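Local atomic coordinates of DspB (Aggregatibacter actinomycetemcomitans, PDB entry 1YHT), a protein that hydrolyses beta-N-acetylhexosaminide bonds as a family 20 glycoside hydrolase and disperses biofilms, probably by cutting their N-acetylglucosamine polymer. Residues R27-P32 with G88-S93; G181-G186 with R214-G219; P281-T286 with K335-E340. One frame throughout, in Å; residues are numbered along the deposited sequence.

Interaction 1: R27-P32 with G88-S93; sequences RHFYSP and GKPFLS
Phe29 turns its CG anti to the backbone N (chi1 -165°), and this swings CG toward Pro90. Leu92 answers with CG anti to its carbonyl carbon (chi1 -69°), which sets CG beside the backbone N; from there the CD2 branch reaches the ring. The main contact is a CH-pi interaction. Pro90 CB stands over the centre of one Phe29 face, 3.6 Å from the centroid and 13° off the ring normal. Pro90 CG lies nearer the root of the ring, 3.5 Å from Phe29 CG. The two side chains slide past each other in opposite directions, and Pro90 lies over the ring from CG to its centre.

The far end of the ring meets the chain beyond the proline. Phe29 CE1 is 3.7 Å from Phe91 CA, and Leu92 N sits at the ring edge, in its plane. Leu92 CD2 touches the tip atom Phe29 CZ at 3.6 Å. The same methyl also reaches Pro32, with Leu92 CD2 4.0 Å from Pro32 CG. One leucine branch thus bridges the aromatic ring and the first turn of a helix. The side-chain contacts are apolar, and both segments are in family 20 catalytic sequence.

Ser31 is the N-cap of helix 32-44 and its OG accepts from Val34 N. Segment 88-93 holds the short, weakly bonded strand 90-91, at the margin of a small antiparallel sheet, where Phe91 pairs with Tyr82. Ser93 is the N-cap of helix 94-106. Leu97 and Ile100 of that helix pack on Leu92, and Gln96 meets Pro32.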
ATOM      1  N   ARG A  27      -7.095  -7.227  -3.606  1.00  8.18           N
ATOM      2  CA  ARG A  27      -7.029  -8.358  -4.545  1.00  9.46           C
ATOM      3  C   ARG A  27      -7.419  -9.708  -3.918  1.00  9.47           C
ATOM      4  O   ARG A  27      -7.720 -10.649  -4.644  1.00 10.23           O
ATOM      5  CB  ARG A  27      -5.616  -8.498  -5.106  1.00  8.63           C
ATOM      6  CG  ARG A  27      -5.276  -7.507  -6.234  1.00 10.21           C
ATOM      7  CD  ARG A  27      -5.363  -6.025  -5.831  1.00 10.37           C
ATOM      8  NE  ARG A  27      -4.706  -5.271  -6.901  1.00 10.93           N
ATOM      9  CZ  ARG A  27      -3.403  -5.087  -7.001  1.00 12.91           C
ATOM     10  NH1 ARG A  27      -2.606  -5.484  -6.031  1.00 12.19           N
ATOM     11  NH2 ARG A  27      -2.895  -4.469  -8.069  1.00 13.30           N
ATOM     12  N   HIS A  28      -7.266  -9.826  -2.602  1.00  9.51           N
ATOM     13  CA  HIS A  28      -7.667 -11.039  -1.872  1.00 10.37           C
ATOM     14  C   HIS A  28      -8.170 -10.627  -0.471  1.00 10.62           C
ATOM     15  O   HIS A  28      -7.494  -9.867   0.212  1.00 11.59           O
ATOM     16  CB  HIS A  28      -6.509 -12.012  -1.691  1.00 10.28           C
ATOM     17  CG  HIS A  28      -6.956 -13.389  -1.283  1.00 12.20           C
ATOM     18  ND1 HIS A  28      -7.290 -13.717   0.018  1.00 16.72           N
ATOM     19  CD2 HIS A  28      -7.205 -14.491  -2.021  1.00 10.90           C
ATOM     20  CE1 HIS A  28      -7.690 -14.981   0.062  1.00 15.43           C
ATOM     21  NE2 HIS A  28      -7.646 -15.471  -1.163  1.00 14.06           N
ATOM     22  N   PHE A  29      -9.345 -11.093  -0.059  1.00  9.01           N
ATOM     23  CA  PHE A  29      -9.938 -10.610   1.194  1.00  9.24           C
ATOM     24  C   PHE A  29      -9.465 -11.449   2.339  1.00  9.04           C
ATOM     25  O   PHE A  29      -9.271 -12.640   2.164  1.00 10.14           O
ATOM     26  CB  PHE A  29     -11.463 -10.688   1.110  1.00  8.91           C
ATOM     27  CG  PHE A  29     -12.177  -9.907   2.161  1.00  7.99           C
ATOM     28  CD1 PHE A  29     -12.317  -8.544   2.051  1.00  6.44           C
ATOM     29  CD2 PHE A  29     -12.727 -10.547   3.270  1.00  8.24           C
ATOM     30  CE1 PHE A  29     -12.993  -7.806   2.986  1.00  7.88           C
ATOM     31  CE2 PHE A  29     -13.411  -9.817   4.216  1.00  8.32           C
ATOM     32  CZ  PHE A  29     -13.546  -8.458   4.088  1.00  6.29           C
ATOM     33  N   TYR A  30      -9.326 -10.848   3.521  1.00  9.49           N
ATOM     34  CA  TYR A  30      -8.946 -11.554   4.731  1.00  8.68           C
ATOM     35  C   TYR A  30      -9.936 -11.255   5.862  1.00  9.12           C
ATOM     36  O   TYR A  30     -10.325 -10.098   6.131  1.00  7.57           O
ATOM     37  CB  TYR A  30      -7.510 -11.170   5.184  1.00  9.07           C
ATOM     38  CG  TYR A  30      -6.423 -11.450   4.142  1.00  8.51           C
ATOM     39  CD1 TYR A  30      -5.510 -12.502   4.307  1.00  7.40           C
ATOM     40  CD2 TYR A  30      -6.320 -10.679   3.010  1.00  8.59           C
ATOM     41  CE1 TYR A  30      -4.491 -12.746   3.394  1.00  8.00           C
ATOM     42  CE2 TYR A  30      -5.320 -10.931   2.041  1.00  7.28           C
ATOM     43  CZ  TYR A  30      -4.403 -11.946   2.246  1.00  8.20           C
ATOM     44  OH  TYR A  30      -3.432 -12.208   1.307  1.00  6.56           O
ATOM     45  N   SER A  31     -10.349 -12.320   6.526  1.00  8.78           N
ATOM     46  CA  SER A  31     -11.290 -12.234   7.628  1.00  9.16           C
ATOM     47  C   SER A  31     -10.711 -11.418   8.785  1.00  8.84           C
ATOM     48  O   SER A  31      -9.511 -11.356   8.955  1.00  9.53           O
ATOM     49  CB  SER A  31     -11.672 -13.639   8.087  1.00  8.37           C
ATOM     50  OG  SER A  31     -10.657 -14.203   8.897  1.00  8.98           O
ATOM     51  N   PRO A  32     -11.557 -10.748   9.563  1.00 10.65           N
ATOM     52  CA  PRO A  32     -11.029 -10.137  10.794  1.00 10.84           C
ATOM     53  C   PRO A  32     -10.134 -11.039  11.657  1.00 10.34           C
ATOM     54  O   PRO A  32      -9.081 -10.608  12.136  1.00 10.26           O
ATOM     55  CB  PRO A  32     -12.305  -9.750  11.554  1.00 11.30           C
ATOM     56  CG  PRO A  32     -13.275  -9.434  10.475  1.00 10.99           C
ATOM     57  CD  PRO A  32     -12.985 -10.422   9.368  1.00 10.77           C
ATOM     58  N   GLY A  88     -20.425  -7.681  -6.150  1.00 14.51           N
ATOM     59  CA  GLY A  88     -20.152  -9.067  -5.810  1.00 14.09           C
ATOM     60  C   GLY A  88     -18.875  -9.287  -4.991  1.00 13.97           C
ATOM     61  O   GLY A  88     -18.389 -10.420  -4.892  1.00 13.09           O
ATOM     62  N   LYS A  89     -18.354  -8.229  -4.377  1.00 11.89           N
ATOM     63  CA  LYS A  89     -17.034  -8.286  -3.685  1.00 11.62           C
ATOM     64  C   LYS A  89     -17.204  -8.007  -2.205  1.00  9.83           C
ATOM     65  O   LYS A  89     -18.164  -7.341  -1.853  1.00  8.71           O
ATOM     66  CB  LYS A  89     -16.131  -7.192  -4.219  1.00 12.28           C
ATOM     67  CG  LYS A  89     -15.788  -7.278  -5.635  1.00 15.59           C
ATOM     68  CD  LYS A  89     -15.208  -8.616  -5.967  1.00 21.03           C
ATOM     69  CE  LYS A  89     -14.446  -8.512  -7.288  1.00 24.10           C
ATOM     70  NZ  LYS A  89     -14.570  -9.811  -8.006  1.00 26.21           N
ATOM     71  N   PRO A  90     -16.291  -8.536  -1.350  1.00  8.86           N
ATOM     72  CA  PRO A  90     -16.368  -8.346   0.093  1.00  8.74           C
ATOM     73  C   PRO A  90     -15.869  -7.019   0.623  1.00  8.02           C
ATOM     74  O   PRO A  90     -15.048  -6.368  -0.005  1.00  8.74           O
ATOM     75  CB  PRO A  90     -15.500  -9.473   0.635  1.00  8.47           C
ATOM     76  CG  PRO A  90     -14.466  -9.685  -0.454  1.00  8.95           C
ATOM     77  CD  PRO A  90     -15.210  -9.479  -1.719  1.00  8.43           C
ATOM     78  N   PHE A  91     -16.406  -6.606   1.765  1.00  7.66           N
ATOM     79  CA  PHE A  91     -15.828  -5.450   2.455  1.00  7.29           C
ATOM     80  C   PHE A  91     -15.960  -5.597   3.947  1.00  7.46           C
ATOM     81  O   PHE A  91     -16.846  -6.304   4.465  1.00  8.58           O
ATOM     82  CB  PHE A  91     -16.433  -4.156   1.935  1.00  6.81           C
ATOM     83  CG  PHE A  91     -17.898  -4.014   2.219  1.00  6.87           C
ATOM     84  CD1 PHE A  91     -18.322  -3.342   3.369  1.00  5.94           C
ATOM     85  CD2 PHE A  91     -18.859  -4.522   1.348  1.00  9.16           C
ATOM     86  CE1 PHE A  91     -19.685  -3.171   3.640  1.00  6.49           C
ATOM     87  CE2 PHE A  91     -20.210  -4.353   1.621  1.00  7.08           C
ATOM     88  CZ  PHE A  91     -20.618  -3.685   2.776  1.00  7.86           C
ATOM     89  N   LEU A  92     -15.056  -4.944   4.667  1.00  8.42           N
ATOM     90  CA  LEU A  92     -15.097  -4.940   6.137  1.00  7.61           C
ATOM     91  C   LEU A  92     -16.101  -3.922   6.573  1.00  7.52           C
ATOM     92  O   LEU A  92     -16.042  -2.760   6.138  1.00  8.38           O
ATOM     93  CB  LEU A  92     -13.712  -4.616   6.723  1.00  7.62           C
ATOM     94  CG  LEU A  92     -12.653  -5.686   6.534  1.00  8.00           C
ATOM     95  CD1 LEU A  92     -11.241  -5.142   6.829  1.00  8.10           C
ATOM     96  CD2 LEU A  92     -12.953  -6.966   7.344  1.00  8.25           C
ATOM     97  N   SER A  93     -17.006  -4.315   7.465  1.00  7.71           N
ATOM     98  CA  SER A  93     -17.927  -3.376   8.040  1.00  7.72           C
ATOM     99  C   SER A  93     -17.199  -2.459   9.014  1.00  7.72           C
ATOM    100  O   SER A  93     -16.126  -2.783   9.510  1.00  7.19           O
ATOM    101  CB  SER A  93     -19.059  -4.097   8.794  1.00  8.26           C
ATOM    102  OG  SER A  93     -18.572  -4.607  10.024  1.00  8.27           O
TER

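Interaction 2: G181-G186 with R214-G219; sequences GGDEFG and RMWNDG
Two direct hydrogen bonds join Gly181 to Trp216 and Glu184 to Asp218. Trp216 N donates to Gly181 O at 2.8 Å, a nearly straight bond that continues the parallel pairing of strands 177-181 and 212-216. Glu184 N donates to Asp218 OD1 at 3.0 Å. It comes from above the carboxylate, 62° out of the plane. The other oxygen, Asp218 OD2, accepts from Trp237 NE1, so one bond to each oxygen fixes the carboxylate.

A water adds a third link. It donates to Gly182 O and Trp216 O and accepts from Gly219 N, each at 2.8 Å.

The segments lie at the C-terminal ends of neighbouring strands of the TIM barrel. In family 20 enzymes an Asp-Glu pair at the end of the fourth strand serves in catalysis, and Asp183 and Glu184 are consistent with that pair. An acetic acid molecule lies about 3 Å from the Asp183 side chain. A glycerol lies about 4 Å from that of Glu184, whose OE1 is hydrogen-bonded to His120 NE2. Both molecules probably come from the crystallisation liquor, though such molecules often mark pockets.

Van der Waals contacts fill the rest. Asp183 CG lies between the backbone N and the carbonyl carbon (chi1 61°), against Trp216. The two side chains run side by side in the same direction, carboxylate and ring planes 42° apart. Asp183 OD1 is 3.5 Å from Trp216 CD1, while Trp216 NE1 hydrogen-bonds to Glu114 OE2. Met215 CG packs on Gly181 O at 3.3 Å. Gly219 CA meets the Phe185 ring at its edge, 3.9 Å from CZ.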
ATOM      1  N   GLY A 181      -0.539   6.300  -1.853  1.00  6.18           N
ATOM      2  CA  GLY A 181      -0.262   5.513  -3.017  1.00  6.20           C
ATOM      3  C   GLY A 181       0.814   6.140  -3.864  1.00  7.23           C
ATOM      4  O   GLY A 181       1.939   6.387  -3.355  1.00  7.19           O
ATOM      5  N   GLY A 182       0.468   6.390  -5.142  1.00  7.15           N
ATOM      6  CA  GLY A 182       1.393   7.012  -6.081  1.00  8.23           C
ATOM      7  C   GLY A 182       2.283   6.037  -6.865  1.00  9.09           C
ATOM      8  O   GLY A 182       3.372   6.413  -7.324  1.00  9.54           O
ATOM      9  N   ASP A 183       1.812   4.801  -7.021  1.00  9.56           N
ATOM     10  CA  ASP A 183       2.502   3.809  -7.838  1.00  9.98           C
ATOM     11  C   ASP A 183       1.894   3.624  -9.207  1.00 10.44           C
ATOM     12  O   ASP A 183       0.671   3.718  -9.388  1.00 11.10           O
ATOM     13  CB  ASP A 183       2.577   2.446  -7.141  1.00  9.98           C
ATOM     14  CG  ASP A 183       1.185   1.849  -6.855  1.00  9.90           C
ATOM     15  OD1 ASP A 183       0.259   2.623  -6.536  1.00 10.43           O
ATOM     16  OD2 ASP A 183       1.022   0.605  -6.949  1.00  9.33           O
ATOM     17  N   GLU A 184       2.801   3.383 -10.162  1.00 10.99           N
ATOM     18  CA  GLU A 184       2.493   2.944 -11.514  1.00 11.81           C
ATOM     19  C   GLU A 184       1.468   3.810 -12.206  1.00 12.05           C
ATOM     20  O   GLU A 184       0.531   3.292 -12.773  1.00 13.91           O
ATOM     21  CB  GLU A 184       2.014   1.468 -11.512  1.00 11.65           C
ATOM     22  CG  GLU A 184       2.964   0.480 -10.872  1.00  8.85           C
ATOM     23  CD  GLU A 184       2.509  -0.972 -11.005  1.00 13.07           C
ATOM     24  OE1 GLU A 184       1.312  -1.244 -10.741  1.00 11.87           O
ATOM     25  OE2 GLU A 184       3.362  -1.834 -11.385  1.00  9.09           O
ATOM     26  N   PHE A 185       1.666   5.119 -12.205  1.00 12.32           N
ATOM     27  CA  PHE A 185       0.717   6.047 -12.786  1.00 13.32           C
ATOM     28  C   PHE A 185       1.414   6.729 -13.970  1.00 15.41           C
ATOM     29  O   PHE A 185       2.669   6.782 -14.033  1.00 15.08           O
ATOM     30  CB  PHE A 185       0.247   7.090 -11.754  1.00 13.29           C
ATOM     31  CG  PHE A 185       1.347   8.022 -11.303  1.00 13.58           C
ATOM     32  CD1 PHE A 185       1.598   9.187 -11.997  1.00 15.51           C
ATOM     33  CD2 PHE A 185       2.186   7.694 -10.251  1.00 12.34           C
ATOM     34  CE1 PHE A 185       2.621  10.001 -11.647  1.00 12.74           C
ATOM     35  CE2 PHE A 185       3.239   8.512  -9.922  1.00 10.85           C
ATOM     36  CZ  PHE A 185       3.434   9.677 -10.607  1.00 12.89           C
ATOM     37  N   GLY A 186       0.622   7.211 -14.916  1.00 17.66           N
ATOM     38  CA  GLY A 186       1.161   7.985 -16.050  1.00 21.31           C
ATOM     39  C   GLY A 186       2.080   7.252 -17.015  1.00 23.58           C
ATOM     40  O   GLY A 186       2.937   7.864 -17.672  1.00 25.32           O
ATOM     41  N   ARG A 214       2.629   8.784   3.789  1.00  8.16           N
ATOM     42  CA  ARG A 214       3.444   7.768   3.148  1.00  7.59           C
ATOM     43  C   ARG A 214       3.090   7.720   1.657  1.00  7.74           C
ATOM     44  O   ARG A 214       1.942   7.970   1.234  1.00  5.82           O
ATOM     45  CB  ARG A 214       3.287   6.398   3.835  1.00  7.13           C
ATOM     46  CG  ARG A 214       3.881   6.359   5.220  1.00  8.13           C
ATOM     47  CD  ARG A 214       5.248   5.643   5.301  1.00  7.53           C
ATOM     48  NE  ARG A 214       5.873   5.875   6.604  1.00  5.95           N
ATOM     49  CZ  ARG A 214       5.788   5.081   7.676  1.00  8.70           C
ATOM     50  NH1 ARG A 214       5.169   3.900   7.622  1.00  9.27           N
ATOM     51  NH2 ARG A 214       6.339   5.476   8.831  1.00  9.08           N
ATOM     52  N   MET A 215       4.105   7.416   0.853  1.00  8.18           N
ATOM     53  CA  MET A 215       3.962   7.383  -0.591  1.00  8.06           C
ATOM     54  C   MET A 215       4.950   6.444  -1.272  1.00  7.49           C
ATOM     55  O   MET A 215       6.090   6.372  -0.858  1.00  8.74           O
ATOM     56  CB  MET A 215       4.177   8.815  -1.120  1.00  8.26           C
ATOM     57  CG  MET A 215       3.763   8.966  -2.511  1.00  9.66           C
ATOM     58  SD  MET A 215       4.017  10.702  -3.060  1.00 12.82           S
ATOM     59  CE  MET A 215       5.760  10.635  -3.299  1.00 12.99           C
ATOM     60  N   TRP A 216       4.506   5.751  -2.340  1.00  6.97           N
ATOM     61  CA  TRP A 216       5.355   4.890  -3.152  1.00  7.82           C
ATOM     62  C   TRP A 216       6.412   5.768  -3.874  1.00  8.49           C
ATOM     63  O   TRP A 216       6.174   6.961  -4.102  1.00  8.63           O
ATOM     64  CB  TRP A 216       4.517   4.072  -4.169  1.00  7.50           C
ATOM     65  CG  TRP A 216       3.547   3.082  -3.576  1.00  6.73           C
ATOM     66  CD1 TRP A 216       2.191   3.098  -3.679  1.00  6.79           C
ATOM     67  CD2 TRP A 216       3.873   1.927  -2.791  1.00  8.58           C
ATOM     68  NE1 TRP A 216       1.648   2.015  -3.015  1.00  7.33           N
ATOM     69  CE2 TRP A 216       2.656   1.287  -2.461  1.00  4.63           C
ATOM     70  CE3 TRP A 216       5.081   1.329  -2.404  1.00  5.80           C
ATOM     71  CZ2 TRP A 216       2.603   0.102  -1.724  1.00  8.50           C
ATOM     72  CZ3 TRP A 216       5.044   0.174  -1.698  1.00  7.54           C
ATOM     73  CH2 TRP A 216       3.792  -0.443  -1.342  1.00  9.82           C
ATOM     74  N   ASN A 217       7.578   5.206  -4.210  1.00  8.89           N
ATOM     75  CA  ASN A 217       8.659   6.048  -4.812  1.00  9.27           C
ATOM     76  C   ASN A 217       8.540   6.400  -6.294  1.00  9.23           C
ATOM     77  O   ASN A 217       9.352   7.134  -6.796  1.00  9.59           O
ATOM     78  CB  ASN A 217      10.036   5.425  -4.588  1.00  8.73           C
ATOM     79  CG  ASN A 217      10.205   4.131  -5.312  1.00  9.20           C
ATOM     80  OD1 ASN A 217       9.651   3.117  -4.908  1.00  8.52           O
ATOM     81  ND2 ASN A 217      10.957   4.151  -6.417  1.00  7.91           N
ATOM     82  N   ASP A 218       7.534   5.876  -6.983  1.00 10.52           N
ATOM     83  CA  ASP A 218       7.525   5.834  -8.430  1.00 10.57           C
ATOM     84  C   ASP A 218       7.658   7.234  -9.085  1.00 11.32           C
ATOM     85  O   ASP A 218       8.290   7.367 -10.141  1.00 11.18           O
ATOM     86  CB  ASP A 218       6.254   5.197  -8.984  1.00 10.03           C
ATOM     87  CG  ASP A 218       5.971   3.831  -8.438  1.00  9.65           C
ATOM     88  OD1 ASP A 218       5.578   2.966  -9.233  1.00  8.43           O
ATOM     89  OD2 ASP A 218       6.108   3.639  -7.205  1.00  8.42           O
ATOM     90  N   GLY A 219       7.041   8.235  -8.457  1.00 10.83           N
ATOM     91  CA  GLY A 219       6.992   9.577  -9.011  1.00 11.80           C
ATOM     92  C   GLY A 219       8.123  10.466  -8.613  1.00 11.31           C
ATOM     93  O   GLY A 219       8.114  11.634  -8.925  1.00 10.29           O
TER
HETATM   94  O   HOH W   1       5.229   8.286  -6.338  1.00  7.47           O

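Interaction 3: P281-T286 with K335-E340; sequences PKASPT and KALKDE
Leu337 covers one side of the flat peptide group that joins Lys282 to Ala283. Its CG lies above the plane, almost over the nitrogen, 3.6 Å from Ala283 N. Its CD1 lies on the same side and goes on to the Pro281 ring, where Leu337 CD1 meets Pro281 CB at 3.6 Å. The N-H of Ala283 itself turns to a water, which accepts from Ala283 N and from Ala336 N, both at 3.1 Å. This water is the polar link between the two backbones.

Leu337 keeps CG anti to its carbonyl carbon (chi1 -70°), over this peptide. Both methyls stay on the same side of it, CD1 toward Pro281 and CD2 toward Ala283, with Leu337 CD2 3.8 Å from Ala283 CB. The same CB touches Ala336 CB, also at 3.8 Å, at the more exposed margin of the contact.

The contact joins two loops of the TIM-barrel fold, each running into a helix. Segment 281-286 runs from strand 278-279 to helix 287-301, and segment 335-340 opens the last helix, 339-358. Phe287 and Ile342, one from each helix, both pack on Pro281 and Leu337, so the leucine is buried under the two helix starts.

Each loop also has a local polar turn. Ser284 OG accepts from Thr286 N at 3.0 Å, an ST turn that leads into helix 287-301. At the other helix, Asp339 OD1 takes Glu340 N at 2.7 Å from above its carboxylate plane, with a bent angle of 132° at the hydrogen.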
ATOM      1  N   PRO A 281       1.259 -14.739  -3.212  1.00 11.51           N
ATOM      2  CA  PRO A 281       0.819 -16.114  -3.050  1.00 12.59           C
ATOM      3  C   PRO A 281      -0.051 -16.633  -4.188  1.00 13.02           C
ATOM      4  O   PRO A 281      -0.944 -15.947  -4.718  1.00 11.41           O
ATOM      5  CB  PRO A 281       0.059 -16.090  -1.719  1.00 11.95           C
ATOM      6  CG  PRO A 281       0.668 -14.923  -0.999  1.00 11.88           C
ATOM      7  CD  PRO A 281       0.854 -13.910  -2.070  1.00 11.21           C
ATOM      8  N   LYS A 282       0.265 -17.871  -4.551  1.00 15.05           N
ATOM      9  CA  LYS A 282      -0.441 -18.584  -5.591  1.00 16.31           C
ATOM     10  C   LYS A 282      -0.495 -20.054  -5.198  1.00 17.03           C
ATOM     11  O   LYS A 282       0.525 -20.654  -4.875  1.00 16.24           O
ATOM     12  CB  LYS A 282       0.280 -18.374  -6.922  1.00 16.69           C
ATOM     13  CG  LYS A 282      -0.390 -19.024  -8.113  1.00 18.56           C
ATOM     14  CD  LYS A 282       0.278 -18.559  -9.411  1.00 19.40           C
ATOM     15  CE  LYS A 282       0.048 -19.534 -10.525  1.00 23.34           C
ATOM     16  NZ  LYS A 282      -1.348 -19.557 -10.950  1.00 24.83           N
ATOM     17  N   ALA A 283      -1.700 -20.622  -5.208  1.00 18.48           N
ATOM     18  CA  ALA A 283      -1.874 -22.034  -4.921  1.00 19.42           C
ATOM     19  C   ALA A 283      -1.121 -22.859  -5.980  1.00 20.40           C
ATOM     20  O   ALA A 283      -1.175 -22.562  -7.158  1.00 20.25           O
ATOM     21  CB  ALA A 283      -3.335 -22.396  -4.922  1.00 19.71           C
ATOM     22  N   SER A 284      -0.429 -23.900  -5.523  1.00 21.33           N
ATOM     23  CA  SER A 284       0.379 -24.761  -6.367  1.00 21.59           C
ATOM     24  C   SER A 284       0.876 -25.868  -5.480  1.00 22.84           C
ATOM     25  O   SER A 284       0.838 -25.737  -4.248  1.00 21.75           O
ATOM     26  CB  SER A 284       1.604 -24.051  -6.934  1.00 22.18           C
ATOM     27  OG  SER A 284       2.682 -24.040  -6.005  1.00 21.13           O
ATOM     28  N   PRO A 285       1.367 -26.968  -6.101  1.00 24.66           N
ATOM     29  CA  PRO A 285       2.006 -28.043  -5.328  1.00 25.17           C
ATOM     30  C   PRO A 285       3.170 -27.583  -4.432  1.00 25.26           C
ATOM     31  O   PRO A 285       3.458 -28.259  -3.449  1.00 25.97           O
ATOM     32  CB  PRO A 285       2.542 -28.998  -6.411  1.00 25.72           C
ATOM     33  CG  PRO A 285       1.694 -28.725  -7.626  1.00 26.58           C
ATOM     34  CD  PRO A 285       1.334 -27.250  -7.554  1.00 25.12           C
ATOM     35  N   THR A 286       3.850 -26.481  -4.765  1.00 24.59           N
ATOM     36  CA  THR A 286       5.041 -26.066  -3.965  1.00 24.38           C
ATOM     37  C   THR A 286       4.856 -24.761  -3.159  1.00 23.23           C
ATOM     38  O   THR A 286       5.844 -24.141  -2.743  1.00 23.42           O
ATOM     39  CB  THR A 286       6.300 -25.878  -4.838  1.00 24.00           C
ATOM     40  OG1 THR A 286       6.053 -24.858  -5.812  1.00 23.83           O
ATOM     41  CG2 THR A 286       6.709 -27.201  -5.527  1.00 27.41           C
ATOM     42  N   LYS A 335      -6.305 -16.480  -5.794  1.00 13.19           N
ATOM     43  CA  LYS A 335      -7.712 -16.838  -5.827  1.00 14.59           C
ATOM     44  C   LYS A 335      -8.039 -18.231  -5.251  1.00 14.80           C
ATOM     45  O   LYS A 335      -9.092 -18.413  -4.667  1.00 14.49           O
ATOM     46  CB  LYS A 335      -8.272 -16.754  -7.249  1.00 16.33           C
ATOM     47  CG  LYS A 335      -7.718 -17.740  -8.230  1.00 18.85           C
ATOM     48  CD  LYS A 335      -8.185 -17.439  -9.689  1.00 24.69           C
ATOM     49  CE  LYS A 335      -7.194 -16.531 -10.493  1.00 29.04           C
ATOM     50  NZ  LYS A 335      -7.495 -16.368 -11.983  1.00 30.41           N
ATOM     51  N   ALA A 336      -7.171 -19.215  -5.448  1.00 13.46           N
ATOM     52  CA  ALA A 336      -7.466 -20.551  -4.958  1.00 14.01           C
ATOM     53  C   ALA A 336      -6.925 -20.799  -3.561  1.00 13.94           C
ATOM     54  O   ALA A 336      -6.985 -21.914  -3.065  1.00 14.62           O
ATOM     55  CB  ALA A 336      -6.910 -21.588  -5.940  1.00 14.90           C
ATOM     56  N   LEU A 337      -6.415 -19.767  -2.889  1.00 13.54           N
ATOM     57  CA  LEU A 337      -5.932 -19.928  -1.526  1.00 12.92           C
ATOM     58  C   LEU A 337      -6.843 -19.237  -0.532  1.00 13.81           C
ATOM     59  O   LEU A 337      -7.353 -18.130  -0.798  1.00 13.32           O
ATOM     60  CB  LEU A 337      -4.538 -19.328  -1.366  1.00 13.10           C
ATOM     61  CG  LEU A 337      -3.306 -19.955  -2.010  1.00 11.65           C
ATOM     62  CD1 LEU A 337      -2.171 -18.944  -1.910  1.00 12.07           C
ATOM     63  CD2 LEU A 337      -2.961 -21.226  -1.276  1.00 12.04           C
ATOM     64  N   LYS A 338      -7.013 -19.865   0.632  1.00 12.53           N
ATOM     65  CA  LYS A 338      -7.708 -19.242   1.725  1.00 13.48           C
ATOM     66  C   LYS A 338      -6.827 -18.282   2.511  1.00 13.22           C
ATOM     67  O   LYS A 338      -5.617 -18.477   2.640  1.00 12.55           O
ATOM     68  CB  LYS A 338      -8.221 -20.290   2.695  1.00 14.40           C
ATOM     69  CG  LYS A 338      -9.295 -21.168   2.063  1.00 18.45           C
ATOM     70  CD  LYS A 338     -10.581 -20.347   1.836  1.00 22.40           C
ATOM     71  CE  LYS A 338     -11.799 -21.266   1.652  1.00 24.12           C
ATOM     72  NZ  LYS A 338     -12.058 -21.552   0.213  1.00 28.04           N
ATOM     73  N   ASP A 339      -7.478 -17.255   3.039  1.00 11.55           N
ATOM     74  CA  ASP A 339      -6.825 -16.248   3.841  1.00 12.35           C
ATOM     75  C   ASP A 339      -5.954 -16.891   4.940  1.00 12.11           C
ATOM     76  O   ASP A 339      -4.781 -16.589   5.063  1.00 11.86           O
ATOM     77  CB  ASP A 339      -7.863 -15.197   4.364  1.00 11.47           C
ATOM     78  CG  ASP A 339      -9.003 -15.787   5.146  1.00 12.86           C
ATOM     79  OD1 ASP A 339      -9.060 -17.024   5.332  1.00  9.53           O
ATOM     80  OD2 ASP A 339      -9.880 -14.976   5.589  1.00 11.08           O
ATOM     81  N   GLU A 340      -6.517 -17.822   5.695  1.00 11.99           N
ATOM     82  CA  GLU A 340      -5.753 -18.487   6.750  1.00 13.19           C
ATOM     83  C   GLU A 340      -4.544 -19.283   6.229  1.00 12.09           C
ATOM     84  O   GLU A 340      -3.504 -19.288   6.856  1.00 12.17           O
ATOM     85  CB  GLU A 340      -6.693 -19.351   7.610  1.00 14.14           C
ATOM     86  CG  GLU A 340      -5.991 -20.179   8.652  1.00 18.58           C
ATOM     87  CD  GLU A 340      -5.232 -19.394   9.728  1.00 24.98           C
ATOM     88  OE1 GLU A 340      -5.299 -18.133   9.805  1.00 26.82           O
ATOM     89  OE2 GLU A 340      -4.537 -20.084  10.532  1.00 31.38           O
TER
HETATM   90  O   HOH W   2      -4.177 -19.175  -6.288  1.00 10.40           O

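The three contacts follow one another along the chain, each closing before the next opens. Interactions 1 and 3 are neighbours, with centres 16 Å apart. They touch directly: His28 NE2 probably hydrogen-bonds to Leu337 O at 2.7 Å and Ser31 N to Asp339 OD2 at 2.9 Å. The loop after the first barrel strand, 18-24, is thereby tied to the start of the last helix, 339-358, where the barrel closes. Interaction 2 lies across the centre of the chain from both, at 24 Å and 28 Å between centres. It joins strands 177-181 and 212-216 at the probable active site, while the other two pack loops, and strand 90-91 in interaction 1, near helix starts.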